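Local atomic coordinates of NADH dehydrogenase (Methanothermobacter marburgensis, PDB entry 4R81), a protein that probably catalyses the reduction of quinones by NADH or NADPH, using a bound flavin mononucleotide as its redox cofactor. Residues A[93-98]-A[158-163]; A[7-12]-A[101-106]. One frame throughout, in Å; residues are numbered along the deposited sequence. Where two conformers were deposited one is given.

Interaction 1: residues A[93-98]-A[158-163]; sequences WSDCPA and GDRLLG. With FMN (flavin mononucleotide), chain E.
The flavin-binding loop between strand 84-90 and helix 98-107 is tied to helix 148-162 by a buried salt bridge from Asp95 to Arg160. The two side chains come from opposite directions, and Arg160 meets the carboxylate end-on with both terminal nitrogens, NH2 giving a nearly straight bond to Asp95 OD2 (2.8 Å, 167°) and NH1 a more bent one to Asp95 OD1 (2.9 Å). Both oxygens accept on their syn lone pairs. OD2 lies in the guanidinium plane while OD1 is tilted from it, and the two flat groups are only 25° from coplanar. Arg160 can span the gap because its chain is extended from CG to NE. On the other side, a chi1 of -167° sets Asp95 CG anti to the backbone N and swings the carboxylate out toward Arg160. Asp95 OD1 also takes a weak bond from Cys96 N at 2.7 Å.

In this flavodoxin-like fold the same loop holds the isoalloxazine of FMN through its backbone. Trp93 and Ser94 both have positive phi, and their successive amides face the flavin: Trp93 N donates to FMN N5 (3.0 Å), and Ser94 N more weakly to FMN O4 (3.1 Å). The C6 edge of the flavin lies over one face of the Trp93 indole, 3.7 Å from Trp93 NE1 to FMN C6.

The dimer interface runs through here as well. Arg160 NE bonds Trp93 O of the second subunit, so one guanidinium serves the loops of both chains, and Asp159 OD2 bonds Ser94 OG of that subunit.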
loop_
_atom_site.group_PDB
_atom_site.type_symbol
_atom_site.label_atom_id
_atom_site.label_comp_id
_atom_site.label_asym_id
_atom_site.label_seq_id
_atom_site.Cartn_x
_atom_site.Cartn_y
_atom_site.Cartn_z
ATOM N N TRP A 93 -0.991 0.216 8.386
ATOM C CA TRP A 93 -1.369 -1.125 7.931
ATOM C C TRP A 93 -0.247 -1.775 7.119
ATOM O O TRP A 93 -0.458 -2.389 6.069
ATOM C CB TRP A 93 -2.759 -1.119 7.244
ATOM C CG TRP A 93 -3.755 -0.591 8.244
ATOM C CD1 TRP A 93 -4.309 0.654 8.280
ATOM C CD2 TRP A 93 -4.210 -1.266 9.427
ATOM N NE1 TRP A 93 -5.112 0.785 9.397
ATOM C CE2 TRP A 93 -5.068 -0.380 10.114
ATOM C CE3 TRP A 93 -3.997 -2.543 9.953
ATOM C CZ2 TRP A 93 -5.708 -0.730 11.312
ATOM C CZ3 TRP A 93 -4.634 -2.892 11.138
ATOM C CH2 TRP A 93 -5.487 -1.992 11.800
ATOM N N SER A 94 0.960 -1.611 7.656
ATOM C CA SER A 94 2.153 -2.290 7.178
ATOM C C SER A 94 2.607 -1.908 5.773
ATOM O O SER A 94 3.359 -2.645 5.149
ATOM C CB SER A 94 2.000 -3.808 7.324
ATOM O OG SER A 94 1.831 -4.148 8.692
ATOM N N ASP A 95 2.173 -0.746 5.289
ATOM C CA ASP A 95 2.706 -0.195 4.046
ATOM C C ASP A 95 2.557 1.325 4.118
ATOM O O ASP A 95 2.101 1.862 5.128
ATOM C CB ASP A 95 1.988 -0.815 2.834
ATOM C CG ASP A 95 2.688 -0.541 1.496
ATOM O OD1 ASP A 95 3.801 0.026 1.459
ATOM O OD2 ASP A 95 2.110 -0.914 0.453
ATOM N N CYS A 96 2.956 2.020 3.064
ATOM C CA CYS A 96 2.849 3.463 3.120
ATOM C C CYS A 96 1.392 3.959 3.034
ATOM O O CYS A 96 0.465 3.208 2.689
ATOM C CB CYS A 96 3.745 4.101 2.057
ATOM S SG CYS A 96 3.325 3.555 0.440
ATOM N N PRO A 97 1.180 5.222 3.431
ATOM C CA PRO A 97 -0.154 5.810 3.299
ATOM C C PRO A 97 -0.626 5.696 1.863
ATOM O O PRO A 97 0.199 5.696 0.944
ATOM C CB PRO A 97 0.094 7.280 3.640
ATOM C CG PRO A 97 1.181 7.218 4.655
ATOM C CD PRO A 97 2.099 6.137 4.137
ATOM N N ALA A 98 -1.936 5.584 1.678
ATOM C CA ALA A 98 -2.519 5.497 0.346
ATOM C C ALA A 98 -2.008 6.592 -0.581
ATOM O O ALA A 98 -1.819 6.349 -1.778
ATOM C CB ALA A 98 -4.034 5.547 0.430
ATOM N N GLY A 158 12.827 -3.689 -2.477
ATOM C CA GLY A 158 12.980 -4.607 -3.588
ATOM C C GLY A 158 12.244 -4.187 -4.847
ATOM O O GLY A 158 12.863 -3.793 -5.835
ATOM N N ASP A 159 10.919 -4.275 -4.817
ATOM C CA ASP A 159 10.120 -4.044 -6.016
ATOM C C ASP A 159 10.065 -2.572 -6.416
ATOM O O ASP A 159 10.287 -2.222 -7.575
ATOM C CB ASP A 159 8.705 -4.580 -5.815
ATOM C CG ASP A 159 7.866 -4.512 -7.078
ATOM O OD1 ASP A 159 8.387 -4.862 -8.162
ATOM O OD2 ASP A 159 6.680 -4.117 -6.991
ATOM N N ARG A 160 9.761 -1.706 -5.458
ATOM C CA ARG A 160 9.472 -0.315 -5.792
ATOM C C ARG A 160 10.702 0.553 -6.020
ATOM O O ARG A 160 10.599 1.618 -6.626
ATOM C CB ARG A 160 8.574 0.318 -4.724
ATOM C CG ARG A 160 7.164 -0.217 -4.716
ATOM C CD ARG A 160 6.371 0.352 -3.561
ATOM N NE ARG A 160 5.159 -0.427 -3.311
ATOM C CZ ARG A 160 4.411 -0.338 -2.214
ATOM N NH1 ARG A 160 4.730 0.515 -1.250
ATOM N NH2 ARG A 160 3.346 -1.109 -2.080
ATOM N N LEU A 161 11.866 0.114 -5.556
ATOM C CA LEU A 161 13.060 0.952 -5.682
ATOM C C LEU A 161 14.168 0.267 -6.477
ATOM O O LEU A 161 14.465 0.673 -7.604
ATOM C CB LEU A 161 13.531 1.438 -4.306
ATOM C CG LEU A 161 12.524 2.408 -3.670
ATOM C CD1 LEU A 161 12.859 2.696 -2.213
ATOM C CD2 LEU A 161 12.432 3.722 -4.468
ATOM N N LEU A 162 14.768 -0.779 -5.918
ATOM C CA LEU A 162 15.751 -1.542 -6.683
ATOM C C LEU A 162 15.128 -2.061 -7.983
ATOM O O LEU A 162 15.795 -2.120 -9.015
ATOM C CB LEU A 162 16.328 -2.703 -5.858
ATOM C CG LEU A 162 17.216 -2.351 -4.655
ATOM C CD1 LEU A 162 17.464 -3.567 -3.761
ATOM C CD2 LEU A 162 18.537 -1.734 -5.103
ATOM N N GLY A 163 13.844 -2.411 -7.930
ATOM C CA GLY A 163 13.154 -2.992 -9.073
ATOM C C GLY A 163 12.936 -2.045 -10.241
ATOM O O GLY A 163 12.611 -2.487 -11.354
HETATM N N1 FMN E . 2.163 1.224 13.416
HETATM C C2 FMN E . 2.727 -0.002 13.117
HETATM O O2 FMN E . 3.742 -0.362 13.698
HETATM N N3 FMN E . 2.159 -0.822 12.162
HETATM C C4 FMN E . 1.019 -0.425 11.497
HETATM O O4 FMN E . 0.537 -1.166 10.646
HETATM C C4A FMN E . 0.436 0.806 11.791
HETATM N N5 FMN E . -0.714 1.221 11.151
HETATM C C5A FMN E . -1.266 2.452 11.443
HETATM C C6 FMN E . -2.419 2.873 10.779
HETATM C C7 FMN E . -2.991 4.108 11.072
HETATM C C7M FMN E . -4.219 4.568 10.344
HETATM C C8 FMN E . -2.406 4.932 12.035
HETATM C C8M FMN E . -3.016 6.267 12.366
HETATM C C9 FMN E . -1.262 4.501 12.701
HETATM C C9A FMN E . -0.683 3.267 12.409
HETATM N N10 FMN E . 0.459 2.838 13.065
HETATM C C10 FMN E . 1.020 1.623 12.755
HETATM C "C1'" FMN E . 1.130 3.704 14.082
HETATM C "C2'" FMN E . 1.877 4.769 13.266
HETATM O "O2'" FMN E . 2.941 4.221 12.513
HETATM C "C3'" FMN E . 2.320 5.921 14.153
HETATM O "O3'" FMN E . 1.144 6.630 14.507
HETATM C "C4'" FMN E . 3.271 6.849 13.407
HETATM O "O4'" FMN E . 4.509 6.225 13.140
HETATM C "C5'" FMN E . 3.531 8.130 14.184
HETATM O "O5'" FMN E . 4.161 9.016 13.290
HETATM P P FMN E . 3.373 10.338 12.835
HETATM O O1P FMN E . 3.217 11.216 14.063
HETATM O O2P FMN E . 4.170 11.065 11.781
HETATM O O3P FMN E . 2.008 9.935 12.330
#

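Interaction 2: residues A[7-12]-A[101-106]; sequences YILFAH and KGWFDR. With FMN (flavin mononucleotide), chain E.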
loop_
_atom_site.group_PDB
_atom_site.type_symbol
_atom_site.label_atom_id
_atom_site.label_comp_id
_atom_site.label_asym_id
_atom_site.label_seq_id
_atom_site.Cartn_x
_atom_site.Cartn_y
_atom_site.Cartn_z
ATOM N N TYR A 7 15.414 14.395 -4.040
ATOM C CA TYR A 7 13.984 14.675 -4.111
ATOM C C TYR A 7 13.305 13.826 -3.044
ATOM O O TYR A 7 13.387 12.590 -3.057
ATOM C CB TYR A 7 13.392 14.436 -5.515
ATOM C CG TYR A 7 11.904 14.746 -5.610
ATOM C CD1 TYR A 7 11.385 15.943 -5.118
ATOM C CD2 TYR A 7 11.018 13.840 -6.193
ATOM C CE1 TYR A 7 10.023 16.230 -5.194
ATOM C CE2 TYR A 7 9.658 14.112 -6.277
ATOM C CZ TYR A 7 9.165 15.310 -5.775
ATOM O OH TYR A 7 7.818 15.607 -5.842
ATOM N N ILE A 8 12.655 14.516 -2.108
ATOM C CA ILE A 8 12.097 13.899 -0.917
ATOM C C ILE A 8 10.584 13.857 -1.007
ATOM O O ILE A 8 9.917 14.902 -1.017
ATOM C CB ILE A 8 12.480 14.688 0.349
ATOM C CG1 ILE A 8 14.006 14.847 0.464
ATOM C CG2 ILE A 8 11.909 14.003 1.579
ATOM C CD1 ILE A 8 14.426 15.823 1.553
ATOM N N LEU A 9 10.041 12.646 -1.085
ATOM C CA LEU A 9 8.595 12.458 -1.075
ATOM C C LEU A 9 8.147 12.353 0.372
ATOM O O LEU A 9 8.597 11.480 1.115
ATOM C CB LEU A 9 8.197 11.186 -1.834
ATOM C CG LEU A 9 8.283 11.187 -3.366
ATOM C CD1 LEU A 9 7.542 12.396 -3.929
ATOM C CD2 LEU A 9 9.741 11.145 -3.871
ATOM N N PHE A 10 7.255 13.246 0.767
ATOM C CA PHE A 10 6.766 13.292 2.134
ATOM C C PHE A 10 5.264 13.052 2.127
ATOM O O PHE A 10 4.514 13.746 1.435
ATOM C CB PHE A 10 7.095 14.647 2.762
ATOM C CG PHE A 10 6.566 14.810 4.152
ATOM C CD1 PHE A 10 7.228 14.249 5.230
ATOM C CD2 PHE A 10 5.404 15.520 4.384
ATOM C CE1 PHE A 10 6.739 14.401 6.522
ATOM C CE2 PHE A 10 4.908 15.666 5.664
ATOM C CZ PHE A 10 5.575 15.112 6.734
ATOM N N ALA A 11 4.827 12.071 2.908
ATOM C CA ALA A 11 3.432 11.661 2.919
ATOM C C ALA A 11 2.818 11.666 4.317
ATOM O O ALA A 11 2.948 10.687 5.050
ATOM C CB ALA A 11 3.303 10.266 2.297
ATOM N N HIS A 12 2.133 12.750 4.675
ATOM C CA HIS A 12 1.417 12.828 5.953
ATOM C C HIS A 12 0.399 13.966 5.910
ATOM O O HIS A 12 0.726 15.067 5.468
ATOM C CB HIS A 12 2.381 13.046 7.125
ATOM C CG HIS A 12 1.802 12.670 8.453
ATOM N ND1 HIS A 12 0.748 13.346 9.031
ATOM C CD2 HIS A 12 2.127 11.679 9.318
ATOM C CE1 HIS A 12 0.445 12.787 10.185
ATOM N NE2 HIS A 12 1.268 11.773 10.386
ATOM N N LYS A 101 1.272 5.426 -1.853
ATOM C CA LYS A 101 1.063 4.245 -2.690
ATOM C C LYS A 101 0.602 4.690 -4.066
ATOM O O LYS A 101 1.052 4.154 -5.084
ATOM C CB LYS A 101 0.028 3.293 -2.078
ATOM C CG LYS A 101 -0.300 2.065 -2.940
ATOM C CD LYS A 101 0.972 1.328 -3.379
ATOM C CE LYS A 101 0.696 -0.070 -3.890
ATOM N NZ LYS A 101 -0.210 -0.068 -5.071
ATOM N N GLY A 102 -0.274 5.693 -4.092
ATOM C CA GLY A 102 -0.815 6.190 -5.341
ATOM C C GLY A 102 0.228 6.911 -6.163
ATOM O O GLY A 102 0.152 6.920 -7.393
ATOM N N TRP A 103 1.212 7.501 -5.485
ATOM C CA TRP A 103 2.339 8.107 -6.171
ATOM C C TRP A 103 3.090 7.031 -6.962
ATOM O O TRP A 103 3.392 7.228 -8.135
ATOM C CB TRP A 103 3.260 8.797 -5.166
ATOM C CG TRP A 103 4.367 9.609 -5.770
ATOM C CD1 TRP A 103 4.326 10.935 -6.084
ATOM C CD2 TRP A 103 5.695 9.158 -6.101
ATOM N NE1 TRP A 103 5.538 11.341 -6.595
ATOM C CE2 TRP A 103 6.396 10.271 -6.614
ATOM C CE3 TRP A 103 6.358 7.924 -6.004
ATOM C CZ2 TRP A 103 7.725 10.187 -7.043
ATOM C CZ3 TRP A 103 7.680 7.841 -6.431
ATOM C CH2 TRP A 103 8.345 8.967 -6.944
ATOM N N PHE A 104 3.360 5.879 -6.350
ATOM C CA PHE A 104 3.991 4.794 -7.095
ATOM C C PHE A 104 3.107 4.349 -8.267
ATOM O O PHE A 104 3.591 4.226 -9.401
ATOM C CB PHE A 104 4.322 3.602 -6.183
ATOM C CG PHE A 104 5.440 3.872 -5.209
ATOM C CD1 PHE A 104 6.746 4.016 -5.656
ATOM C CD2 PHE A 104 5.186 3.970 -3.850
ATOM C CE1 PHE A 104 7.777 4.274 -4.762
ATOM C CE2 PHE A 104 6.217 4.227 -2.946
ATOM C CZ PHE A 104 7.512 4.369 -3.403
ATOM N N ASP A 105 1.819 4.129 -8.002
ATOM C CA ASP A 105 0.890 3.646 -9.034
ATOM C C ASP A 105 0.908 4.553 -10.264
ATOM O O ASP A 105 0.894 4.080 -11.403
ATOM C CB ASP A 105 -0.557 3.586 -8.519
ATOM C CG ASP A 105 -0.759 2.595 -7.380
ATOM O OD1 ASP A 105 0.106 1.723 -7.158
ATOM O OD2 ASP A 105 -1.814 2.697 -6.707
ATOM N N ARG A 106 0.944 5.862 -10.015
ATOM C CA ARG A 106 0.805 6.862 -11.071
ATOM C C ARG A 106 2.120 7.359 -11.668
ATOM O O ARG A 106 2.164 7.774 -12.832
ATOM C CB ARG A 106 -0.007 8.057 -10.554
ATOM C CG ARG A 106 -1.428 7.707 -10.111
ATOM C CD ARG A 106 -2.262 8.963 -9.889
ATOM N NE ARG A 106 -2.326 9.755 -11.114
ATOM C CZ ARG A 106 -1.953 11.028 -11.226
ATOM N NH1 ARG A 106 -1.519 11.698 -10.170
ATOM N NH2 ARG A 106 -2.034 11.634 -12.405
HETATM N N1 FMN E . 2.163 1.224 13.416
HETATM C C2 FMN E . 2.727 -0.002 13.117
HETATM O O2 FMN E . 3.742 -0.362 13.698
HETATM N N3 FMN E . 2.159 -0.822 12.162
HETATM C C4 FMN E . 1.019 -0.425 11.497
HETATM O O4 FMN E . 0.537 -1.166 10.646
HETATM C C4A FMN E . 0.436 0.806 11.791
HETATM N N5 FMN E . -0.714 1.221 11.151
HETATM C C5A FMN E . -1.266 2.452 11.443
HETATM C C6 FMN E . -2.419 2.873 10.779
HETATM C C7 FMN E . -2.991 4.108 11.072
HETATM C C7M FMN E . -4.219 4.568 10.344
HETATM C C8 FMN E . -2.406 4.932 12.035
HETATM C C8M FMN E . -3.016 6.267 12.366
HETATM C C9 FMN E . -1.262 4.501 12.701
HETATM C C9A FMN E . -0.683 3.267 12.409
HETATM N N10 FMN E . 0.459 2.838 13.065
HETATM C C10 FMN E . 1.020 1.623 12.755
HETATM C "C1'" FMN E . 1.130 3.704 14.082
HETATM C "C2'" FMN E . 1.877 4.769 13.266
HETATM O "O2'" FMN E . 2.941 4.221 12.513
HETATM C "C3'" FMN E . 2.320 5.921 14.153
HETATM O "O3'" FMN E . 1.144 6.630 14.507
HETATM C "C4'" FMN E . 3.271 6.849 13.407
HETATM O "O4'" FMN E . 4.509 6.225 13.140
HETATM C "C5'" FMN E . 3.531 8.130 14.184
HETATM O "O5'" FMN E . 4.161 9.016 13.290
HETATM P P FMN E . 3.373 10.338 12.835
HETATM O O1P FMN E . 3.217 11.216 14.063
HETATM O O2P FMN E . 4.170 11.065 11.781
HETATM O O3P FMN E . 2.008 9.935 12.330
#
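Tyr7 OH and Trp103 NE1, from residues that meet in this contact, both bond Glu75 OE1 on helix 70-80. The rings themselves touch more loosely: Trp103 CZ2 comes up at the edge of the Tyr7 ring, near its plane, 4.4 Å from Tyr7 CE2. Most of the packing is done by Leu9, whose branched end covers one face of the indole. Leu9 CG stands 4.0 Å from the centroid of the Trp103 six-membered ring, 19° off the ring normal, in a CH-pi contact. The methyls lie out toward the rim of that ring, CD1 by the pyrrole nitrogen at 3.5 Å from Trp103 NE1 and CD2 at 3.9 Å from Trp103 CZ2. Trp103 turns its indole to the strand with CG anti to the backbone N (chi1 -173°), and its long side chain crosses that of Leu9 at about a right angle.

Strand 5-10 belongs to the parallel sheet of the flavodoxin-like fold, and helix 98-107 packs against the face that carries Tyr7 and Leu9. Beyond the strand, His12 NE2 donates to FMN O3P at 2.8 Å, the phosphate oxygen lying in the imidazole plane. One helical turn apart, Lys101 NZ and Asp105 OD1 form a salt bridge of 2.8 Å, and the same nitrogen bonds Trp92 O and Cys96 O of the second subunit.

Overall arrangement
From the N terminus, strand 5-10 and its following loop supply 7-12, then strand 84-90 leads into loop 93-98, helix 98-107 carries 101-106, and 158-163 lies on helix 148-162. Interaction 2 closes the chain from 7-12 to 101-106, and interaction 1 from 93-98 to 158-163. Because 93-98 lies between 7-12 and 101-106 while its partner 158-163 comes after both, the two closures cross instead of nesting. Their centres are 10 Å apart, and they touch where Arg160 packs on Lys101 and Phe104. Together they join the sheet, two helices and the flavin loop, reaching one FMN at its phosphate and at its isoalloxazine, and both border the second subunit.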